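Local coordinates for phospholipase C-beta (PLC-beta) (Sepia officinalis, PDB 3QR0), which is a beta-class phospholipase C, a multidomain protein combining PH, EF-hand, X/Y barrel and C2 regions, with a calcium ion bound in the X region, at residues 149-154 with 659-664; 145-150 with 754-759; 217-222 with 305-310. All blocks are in the same frame, centred on the assembly; numbering follows the deposited sequence.

Contact 1: residues 149-154 with 659-664; sequences KNQLGE and AQFLSD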
loop_
_atom_site.group_PDB
_atom_site.type_symbol
_atom_site.label_atom_id
_atom_site.label_comp_id
_atom_site.label_asym_id
_atom_site.label_seq_id
_atom_site.Cartn_x
_atom_site.Cartn_y
_atom_site.Cartn_z
ATOM N N LYS A 149 12.073 2.435 -4.134
ATOM C CA LYS A 149 13.461 2.852 -4.286
ATOM C C LYS A 149 13.932 3.729 -3.123
ATOM O O LYS A 149 13.139 4.430 -2.482
ATOM C CB LYS A 149 13.711 3.527 -5.642
ATOM C CG LYS A 149 13.002 4.832 -5.873
ATOM C CD LYS A 149 13.077 5.209 -7.353
ATOM C CE LYS A 149 12.115 6.312 -7.712
ATOM N NZ LYS A 149 10.704 5.957 -7.391
ATOM N N ASN A 150 15.232 3.658 -2.851
ATOM C CA ASN A 150 15.841 4.388 -1.747
ATOM C C ASN A 150 16.046 5.839 -2.186
ATOM O O ASN A 150 15.739 6.190 -3.326
ATOM C CB ASN A 150 17.166 3.711 -1.341
ATOM C CG ASN A 150 17.591 4.032 0.090
ATOM O OD1 ASN A 150 16.954 4.832 0.774
ATOM N ND2 ASN A 150 18.684 3.414 0.539
ATOM N N GLN A 151 16.563 6.677 -1.293
ATOM C CA GLN A 151 16.681 8.109 -1.570
ATOM C C GLN A 151 17.555 8.459 -2.780
ATOM O O GLN A 151 17.229 9.402 -3.508
ATOM C CB GLN A 151 17.179 8.861 -0.337
ATOM C CG GLN A 151 16.934 10.358 -0.408
ATOM C CD GLN A 151 17.404 11.078 0.834
ATOM O OE1 GLN A 151 18.319 11.907 0.778
ATOM N NE2 GLN A 151 16.790 10.761 1.970
ATOM N N LEU A 152 18.645 7.721 -3.002
ATOM C CA LEU A 152 19.490 7.943 -4.190
ATOM C C LEU A 152 18.704 7.705 -5.482
ATOM O O LEU A 152 18.872 8.431 -6.460
ATOM C CB LEU A 152 20.736 7.050 -4.177
ATOM C CG LEU A 152 21.776 7.332 -5.269
ATOM C CD1 LEU A 152 22.445 8.687 -5.049
ATOM C CD2 LEU A 152 22.828 6.221 -5.317
ATOM N N GLY A 153 17.853 6.682 -5.481
ATOM C CA GLY A 153 16.938 6.442 -6.594
ATOM C C GLY A 153 15.969 7.590 -6.825
ATOM O O GLY A 153 15.645 7.912 -7.973
ATOM N N GLU A 154 15.497 8.209 -5.743
ATOM C CA GLU A 154 14.618 9.374 -5.859
ATOM C C GLU A 154 15.375 10.602 -6.349
ATOM O O GLU A 154 14.802 11.459 -7.022
ATOM C CB GLU A 154 13.916 9.683 -4.536
ATOM C CG GLU A 154 12.825 8.685 -4.162
ATOM C CD GLU A 154 11.589 8.753 -5.071
ATOM O OE1 GLU A 154 11.462 9.688 -5.895
ATOM O OE2 GLU A 154 10.741 7.845 -4.961
ATOM N N ALA A 659 15.634 14.120 8.803
ATOM C CA ALA A 659 14.751 13.946 7.654
ATOM C C ALA A 659 15.211 14.830 6.511
ATOM O O ALA A 659 15.892 15.828 6.731
ATOM C CB ALA A 659 13.308 14.260 8.026
ATOM N N GLN A 660 14.850 14.441 5.291
ATOM C CA GLN A 660 15.216 15.183 4.094
ATOM C C GLN A 660 13.990 15.478 3.243
ATOM O O GLN A 660 13.126 14.619 3.072
ATOM C CB GLN A 660 16.224 14.399 3.253
ATOM C CG GLN A 660 17.535 14.077 3.976
ATOM C CD GLN A 660 17.423 12.884 4.899
ATOM O OE1 GLN A 660 16.909 11.829 4.512
ATOM N NE2 GLN A 660 17.900 13.041 6.134
ATOM N N PHE A 661 13.933 16.698 2.716
ATOM C CA PHE A 661 12.955 17.089 1.705
ATOM C C PHE A 661 11.523 16.816 2.125
ATOM O O PHE A 661 10.742 16.259 1.360
ATOM C CB PHE A 661 13.253 16.389 0.379
ATOM C CG PHE A 661 14.630 16.647 -0.139
ATOM C CD1 PHE A 661 14.993 17.913 -0.566
ATOM C CD2 PHE A 661 15.563 15.624 -0.205
ATOM C CE1 PHE A 661 16.269 18.158 -1.049
ATOM C CE2 PHE A 661 16.832 15.861 -0.693
ATOM C CZ PHE A 661 17.188 17.130 -1.112
ATOM N N LEU A 662 11.184 17.206 3.347
ATOM C CA LEU A 662 9.820 17.034 3.837
ATOM C C LEU A 662 8.834 17.939 3.108
ATOM O O LEU A 662 7.666 17.588 2.973
ATOM C CB LEU A 662 9.741 17.301 5.339
ATOM C CG LEU A 662 10.443 16.286 6.235
ATOM C CD1 LEU A 662 10.187 16.651 7.688
ATOM C CD2 LEU A 662 9.981 14.854 5.939
ATOM N N SER A 663 9.299 19.098 2.642
ATOM C CA SER A 663 8.404 20.086 2.050
ATOM C C SER A 663 9.118 21.093 1.152
ATOM O O SER A 663 10.325 21.322 1.280
ATOM C CB SER A 663 7.668 20.834 3.164
ATOM O OG SER A 663 6.854 21.858 2.629
ATOM N N ASP A 664 8.342 21.710 0.261
ATOM C CA ASP A 664 8.846 22.775 -0.612
ATOM C C ASP A 664 8.822 24.155 0.066
ATOM O O ASP A 664 9.241 25.151 -0.533
ATOM C CB ASP A 664 8.078 22.805 -1.948
ATOM C CG ASP A 664 6.565 22.724 -1.775
ATOM O OD1 ASP A 664 6.042 23.193 -0.742
ATOM O OD2 ASP A 664 5.896 22.180 -2.682
#
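Q151 and Q660 meet amide to amide where the first turn of helix 151-165 faces the end of strand 650-660, an inner strand of the C2 beta-sandwich. The two side chains cross at about a right angle, and their amide planes stand 38° apart, so the groups are neither stacked nor coplanar. Q151 NE2 donates to Q660 OE1 at 2.8 Å with an N-H...O angle of 158°. The acceptor lies nearly in the plane of the Q151 amide, whereas the donor sits tilted from the carbonyl plane of Q660. Q151 reaches across because its CG is anti to the backbone N (chi1 -163°) and its chain runs extended beyond. Q660 instead bends at chi2, folding its amide round to present OE1. Glutamine suits both places: each is buried, and its amide offers both a donor and an acceptor at the end of an arm long enough to bridge the two backbones. The other half of the Q151 amide is used too, since OE1 is hydrogen-bonded to the hydroxyl of Y222 in helix 215-225. F661, in the left-handed helical conformation just past the strand, turns its ring edge to the same oxygen, with CE2 of F661 lying 4.5 Å from OE1 of Q151.

Contact 2: residues 145-150 with 754-759; sequences LSLNKN and SNRPLG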
loop_
_atom_site.group_PDB
_atom_site.type_symbol
_atom_site.label_atom_id
_atom_site.label_comp_id
_atom_site.label_asym_id
_atom_site.label_seq_id
_atom_site.Cartn_x
_atom_site.Cartn_y
_atom_site.Cartn_z
ATOM N N LEU A 145 9.638 -2.276 -7.517
ATOM C CA LEU A 145 10.986 -1.751 -7.321
ATOM C C LEU A 145 11.004 -0.225 -7.378
ATOM O O LEU A 145 11.624 0.408 -6.531
ATOM C CB LEU A 145 11.968 -2.334 -8.333
ATOM C CG LEU A 145 12.329 -3.793 -8.093
ATOM C CD1 LEU A 145 13.232 -4.305 -9.203
ATOM C CD2 LEU A 145 12.994 -3.952 -6.720
ATOM N N SER A 146 10.323 0.350 -8.368
ATOM C CA SER A 146 10.236 1.805 -8.511
ATOM C C SER A 146 9.555 2.437 -7.300
ATOM O O SER A 146 10.021 3.447 -6.768
ATOM C CB SER A 146 9.471 2.173 -9.786
ATOM O OG SER A 146 9.355 3.577 -9.923
ATOM N N LEU A 147 8.459 1.824 -6.863
ATOM C CA LEU A 147 7.714 2.283 -5.696
ATOM C C LEU A 147 8.485 2.171 -4.371
ATOM O O LEU A 147 8.146 2.858 -3.408
ATOM C CB LEU A 147 6.400 1.504 -5.583
ATOM C CG LEU A 147 5.376 1.796 -6.681
ATOM C CD1 LEU A 147 4.190 0.834 -6.556
ATOM C CD2 LEU A 147 4.920 3.254 -6.629
ATOM N N ASN A 148 9.507 1.319 -4.331
ATOM C CA ASN A 148 10.298 1.090 -3.117
ATOM C C ASN A 148 11.739 1.593 -3.162
ATOM O O ASN A 148 12.542 1.237 -2.294
ATOM C CB ASN A 148 10.304 -0.404 -2.798
ATOM C CG ASN A 148 9.017 -0.853 -2.171
ATOM O OD1 ASN A 148 8.915 -0.903 -0.957
ATOM N ND2 ASN A 148 8.014 -1.147 -2.990
ATOM N N LYS A 149 12.073 2.435 -4.134
ATOM C CA LYS A 149 13.461 2.852 -4.286
ATOM C C LYS A 149 13.932 3.729 -3.123
ATOM O O LYS A 149 13.139 4.430 -2.482
ATOM C CB LYS A 149 13.711 3.527 -5.642
ATOM C CG LYS A 149 13.002 4.832 -5.873
ATOM C CD LYS A 149 13.077 5.209 -7.353
ATOM C CE LYS A 149 12.115 6.312 -7.712
ATOM N NZ LYS A 149 10.704 5.957 -7.391
ATOM N N ASN A 150 15.232 3.658 -2.851
ATOM C CA ASN A 150 15.841 4.388 -1.747
ATOM C C ASN A 150 16.046 5.839 -2.186
ATOM O O ASN A 150 15.739 6.190 -3.326
ATOM C CB ASN A 150 17.166 3.711 -1.341
ATOM C CG ASN A 150 17.591 4.032 0.090
ATOM O OD1 ASN A 150 16.954 4.832 0.774
ATOM N ND2 ASN A 150 18.684 3.414 0.539
ATOM N N SER A 754 -2.251 6.548 1.048
ATOM C CA SER A 754 -2.527 5.435 0.125
ATOM C C SER A 754 -1.296 4.556 -0.119
ATOM O O SER A 754 -1.328 3.653 -0.953
ATOM C CB SER A 754 -3.059 5.958 -1.215
ATOM O OG SER A 754 -2.049 6.623 -1.955
ATOM N N ASN A 755 -0.218 4.841 0.610
ATOM C CA ASN A 755 1.053 4.126 0.512
ATOM C C ASN A 755 1.791 4.330 -0.810
ATOM O O ASN A 755 2.583 3.485 -1.212
ATOM C CB ASN A 755 0.896 2.621 0.813
ATOM C CG ASN A 755 2.176 1.999 1.383
ATOM O OD1 ASN A 755 2.909 2.637 2.145
ATOM N ND2 ASN A 755 2.445 0.754 1.016
ATOM N N ARG A 756 1.550 5.454 -1.478
ATOM C CA ARG A 756 2.366 5.835 -2.627
ATOM C C ARG A 756 3.483 6.779 -2.174
ATOM O O ARG A 756 3.312 7.527 -1.206
ATOM C CB ARG A 756 1.516 6.472 -3.733
ATOM C CG ARG A 756 0.606 5.479 -4.476
ATOM C CD ARG A 756 1.424 4.450 -5.257
ATOM N NE ARG A 756 0.604 3.559 -6.075
ATOM C CZ ARG A 756 0.209 3.804 -7.324
ATOM N NH1 ARG A 756 0.533 4.936 -7.943
ATOM N NH2 ARG A 756 -0.534 2.907 -7.960
ATOM N N PRO A 757 4.629 6.758 -2.880
ATOM C CA PRO A 757 5.779 7.565 -2.467
ATOM C C PRO A 757 5.528 9.075 -2.513
ATOM O O PRO A 757 4.946 9.587 -3.472
ATOM C CB PRO A 757 6.874 7.186 -3.484
ATOM C CG PRO A 757 6.380 6.007 -4.218
ATOM C CD PRO A 757 4.895 6.016 -4.126
ATOM N N LEU A 758 5.967 9.772 -1.474
ATOM C CA LEU A 758 6.061 11.227 -1.517
ATOM C C LEU A 758 7.139 11.667 -2.504
ATOM O O LEU A 758 7.058 12.756 -3.058
ATOM C CB LEU A 758 6.392 11.800 -0.131
ATOM C CG LEU A 758 5.218 12.167 0.769
ATOM C CD1 LEU A 758 4.432 10.938 1.129
ATOM C CD2 LEU A 758 5.717 12.886 2.020
ATOM N N GLY A 759 8.157 10.829 -2.689
ATOM C CA GLY A 759 9.314 11.161 -3.518
ATOM C C GLY A 759 10.566 11.256 -2.661
ATOM O O GLY A 759 10.935 10.301 -1.971
#
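The carbonyl O of S146, one residue before the L147 that packs on P757, accepts two N-H groups of K149. The side-chain NZ of K149 donates to S146 O at 2.7 Å, and the backbone N of K149 adds a weak bond to the same S146 O at 3.5 Å. K149 starts with chi1 at 65°, stays extended through its middle and bends at its last torsion, which folds NZ back onto the helix end. A buried ammonium needs such partners, and NZ also has a salt bridge to E154. With the last turn of helix 144-147 tied off in this way, L147 makes the apolar part of the contact. Its CB does not head for the other segment, but with CG turned anti to the carbonyl carbon (chi1 -68°) branch CD2 comes against the proline ring, 3.7 Å from CD of P757. The ring also touches main chain, for P757 CG lies 3.7 Å from L147 O. The same methyl, L147 CD2, also meets the aliphatic CD of R756 at 3.9 Å. Leucine supplies a branched tip that touches both neighbours, proline a compact ring needing no polar partner, and arginine an aliphatic stem whose charged end goes elsewhere: R756 NH1 is hydrogen-bonded to the carbonyl O of A68. P757 O is likewise bonded to the hydroxyl of Y69. This is an interdomain seam, joining the short helix that follows the long C-terminal helix of the PH fold to the connection between strands 746-751 and 761-771 of the C2 sandwich.

Contact 3: residues 217-222 with 305-310; sequences TFFKFY and FLMCEE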
loop_
_atom_site.group_PDB
_atom_site.type_symbol
_atom_site.label_atom_id
_atom_site.label_comp_id
_atom_site.label_asym_id
_atom_site.label_seq_id
_atom_site.Cartn_x
_atom_site.Cartn_y
_atom_site.Cartn_z
ATOM N N THR A 217 28.004 14.388 -10.660
ATOM C CA THR A 217 28.099 15.795 -10.274
ATOM C C THR A 217 26.790 16.264 -9.634
ATOM O O THR A 217 26.804 17.084 -8.712
ATOM C CB THR A 217 28.441 16.682 -11.478
ATOM O OG1 THR A 217 29.592 16.147 -12.143
ATOM C CG2 THR A 217 28.728 18.108 -11.034
ATOM N N PHE A 218 25.662 15.744 -10.116
ATOM C CA PHE A 218 24.369 16.006 -9.473
ATOM C C PHE A 218 24.348 15.486 -8.027
ATOM O O PHE A 218 23.733 16.106 -7.160
ATOM C CB PHE A 218 23.207 15.408 -10.282
ATOM C CG PHE A 218 21.844 15.921 -9.868
ATOM C CD1 PHE A 218 21.550 17.279 -9.924
ATOM C CD2 PHE A 218 20.857 15.047 -9.438
ATOM C CE1 PHE A 218 20.294 17.758 -9.547
ATOM C CE2 PHE A 218 19.594 15.519 -9.062
ATOM C CZ PHE A 218 19.316 16.873 -9.115
ATOM N N PHE A 219 25.020 14.365 -7.760
ATOM C CA PHE A 219 25.158 13.890 -6.378
ATOM C C PHE A 219 26.054 14.819 -5.557
ATOM O O PHE A 219 25.789 15.054 -4.381
ATOM C CB PHE A 219 25.688 12.455 -6.301
ATOM C CG PHE A 219 25.691 11.900 -4.901
ATOM C CD1 PHE A 219 24.500 11.532 -4.288
ATOM C CD2 PHE A 219 26.879 11.785 -4.183
ATOM C CE1 PHE A 219 24.489 11.030 -2.987
ATOM C CE2 PHE A 219 26.876 11.284 -2.872
ATOM C CZ PHE A 219 25.678 10.909 -2.279
ATOM N N LYS A 220 27.104 15.351 -6.175
ATOM C CA LYS A 220 27.957 16.350 -5.518
ATOM C C LYS A 220 27.135 17.608 -5.160
ATOM O O LYS A 220 27.410 18.279 -4.169
ATOM C CB LYS A 220 29.159 16.708 -6.408
ATOM C CG LYS A 220 30.387 17.189 -5.638
ATOM C CD LYS A 220 31.560 17.527 -6.568
ATOM C CE LYS A 220 32.614 18.355 -5.837
ATOM N NZ LYS A 220 33.760 18.752 -6.713
ATOM N N PHE A 221 26.116 17.911 -5.965
ATOM C CA PHE A 221 25.167 18.985 -5.650
ATOM C C PHE A 221 24.370 18.659 -4.380
ATOM O O PHE A 221 24.201 19.522 -3.522
ATOM C CB PHE A 221 24.249 19.251 -6.854
ATOM C CG PHE A 221 23.034 20.088 -6.544
ATOM C CD1 PHE A 221 23.163 21.387 -6.076
ATOM C CD2 PHE A 221 21.758 19.589 -6.770
ATOM C CE1 PHE A 221 22.039 22.163 -5.813
ATOM C CE2 PHE A 221 20.633 20.357 -6.509
ATOM C CZ PHE A 221 20.773 21.646 -6.029
ATOM N N TYR A 222 23.900 17.416 -4.262
ATOM C CA TYR A 222 23.258 16.936 -3.029
ATOM C C TYR A 222 24.173 17.156 -1.820
ATOM O O TYR A 222 23.734 17.672 -0.795
ATOM C CB TYR A 222 22.894 15.444 -3.136
ATOM C CG TYR A 222 22.201 14.876 -1.908
ATOM C CD1 TYR A 222 20.821 14.736 -1.866
ATOM C CD2 TYR A 222 22.934 14.466 -0.792
ATOM C CE1 TYR A 222 20.183 14.216 -0.743
ATOM C CE2 TYR A 222 22.306 13.948 0.335
ATOM C CZ TYR A 222 20.928 13.825 0.353
ATOM O OH TYR A 222 20.293 13.318 1.462
ATOM N N PHE A 305 26.417 5.066 -0.151
ATOM C CA PHE A 305 25.947 3.715 0.175
ATOM C C PHE A 305 24.629 3.743 0.940
ATOM O O PHE A 305 23.697 3.005 0.622
ATOM C CB PHE A 305 26.957 2.938 1.023
ATOM C CG PHE A 305 26.339 1.760 1.736
ATOM C CD1 PHE A 305 26.015 0.610 1.035
ATOM C CD2 PHE A 305 26.029 1.824 3.088
ATOM C CE1 PHE A 305 25.422 -0.465 1.671
ATOM C CE2 PHE A 305 25.437 0.749 3.730
ATOM C CZ PHE A 305 25.133 -0.392 3.024
ATOM N N LEU A 306 24.573 4.583 1.970
ATOM C CA LEU A 306 23.426 4.609 2.874
ATOM C C LEU A 306 22.142 4.956 2.143
ATOM O O LEU A 306 21.061 4.540 2.562
ATOM C CB LEU A 306 23.655 5.587 4.022
ATOM C CG LEU A 306 24.697 5.196 5.074
ATOM C CD1 LEU A 306 24.981 6.395 5.972
ATOM C CD2 LEU A 306 24.235 3.997 5.890
ATOM N N MET A 307 22.277 5.694 1.041
ATOM C CA MET A 307 21.146 6.130 0.232
ATOM C C MET A 307 20.867 5.228 -0.964
ATOM O O MET A 307 19.853 5.408 -1.615
ATOM C CB MET A 307 21.413 7.533 -0.321
ATOM C CG MET A 307 21.498 8.634 0.712
ATOM S SD MET A 307 22.195 10.130 -0.013
ATOM C CE MET A 307 20.932 10.575 -1.208
ATOM N N CYS A 308 21.768 4.296 -1.278
ATOM C CA CYS A 308 21.653 3.513 -2.517
ATOM C C CYS A 308 20.829 2.246 -2.321
ATOM O O CYS A 308 20.436 1.917 -1.204
ATOM C CB CYS A 308 23.036 3.182 -3.091
ATOM S SG CYS A 308 23.881 1.781 -2.344
ATOM N N GLU A 309 20.564 1.541 -3.419
ATOM C CA GLU A 309 19.736 0.331 -3.385
ATOM C C GLU A 309 20.311 -0.787 -2.509
ATOM O O GLU A 309 19.553 -1.569 -1.940
ATOM C CB GLU A 309 19.476 -0.204 -4.802
ATOM C CG GLU A 309 18.482 0.627 -5.610
ATOM C CD GLU A 309 17.206 0.909 -4.834
ATOM O OE1 GLU A 309 16.524 -0.063 -4.425
ATOM O OE2 GLU A 309 16.903 2.105 -4.615
ATOM N N GLU A 310 21.636 -0.863 -2.404
ATOM C CA GLU A 310 22.283 -1.861 -1.551
ATOM C C GLU A 310 21.812 -1.757 -0.097
ATOM O O GLU A 310 21.743 -2.774 0.606
ATOM C CB GLU A 310 23.803 -1.700 -1.593
ATOM C CG GLU A 310 24.581 -2.906 -1.074
ATOM C CD GLU A 310 24.493 -4.109 -2.002
ATOM O OE1 GLU A 310 24.513 -3.915 -3.239
ATOM O OE2 GLU A 310 24.408 -5.245 -1.489
#
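M307 addresses two aromatic rings at once, using different atoms and different aspects of each ring. Its methyl CE lies over one face of Y222 in a CH-pi contact, 3.9 Å from the ring centroid and 21° off the normal. The methyl is displaced toward the rim, so that CE of M307 comes to 3.6 Å from CZ of Y222. Its sulfur instead sits at the edge of F219, with SD of M307 3.9 Å from CE1 of F219, a Met-aromatic contact close to the ring plane. The same sulfur approaches Y222 obliquely, 4.3 Å from the centroid of that ring. A bend at chi3 (65°) splits the roles, turning CE out of line with the rest of the chain. F219 and Y222 are three residues apart on one helix, and both send CG anti to the backbone N, which brings two rings to the same partner. Methionine fits because its long unbranched chain can deliver a polarisable sulfur and a methyl together. Tyrosine offers a face to that methyl while its hydroxyl reaches polar groups, here Q151 and R228. Helices 215-225 and 299-307 of the EF-hand region thus meet through side chains, beside helix 151-165, whose L152 shares a backbone hydrogen bond with M307; F219 also touches V287 of helix 273-288.

Along the chain the order is 145-154, the two halves of contact 3, then 659-664 and 754-759, so contacts 1 and 2 both bring the C2 region back to the link between the PH and EF-hand regions. They share K149 and N150, and their centres are about 10 Å apart. Contact 3 lies about 11 Å from contact 1 and about 17 Å from contact 2, centre to centre. N150, in the connector, ties it to contact 3 through its backbone N to E309 OE2 and its ND2 to C308 O. The PH and EF-hand regions, consecutive in the chain, and the C2 region some 500 residues on thus meet at one short connector.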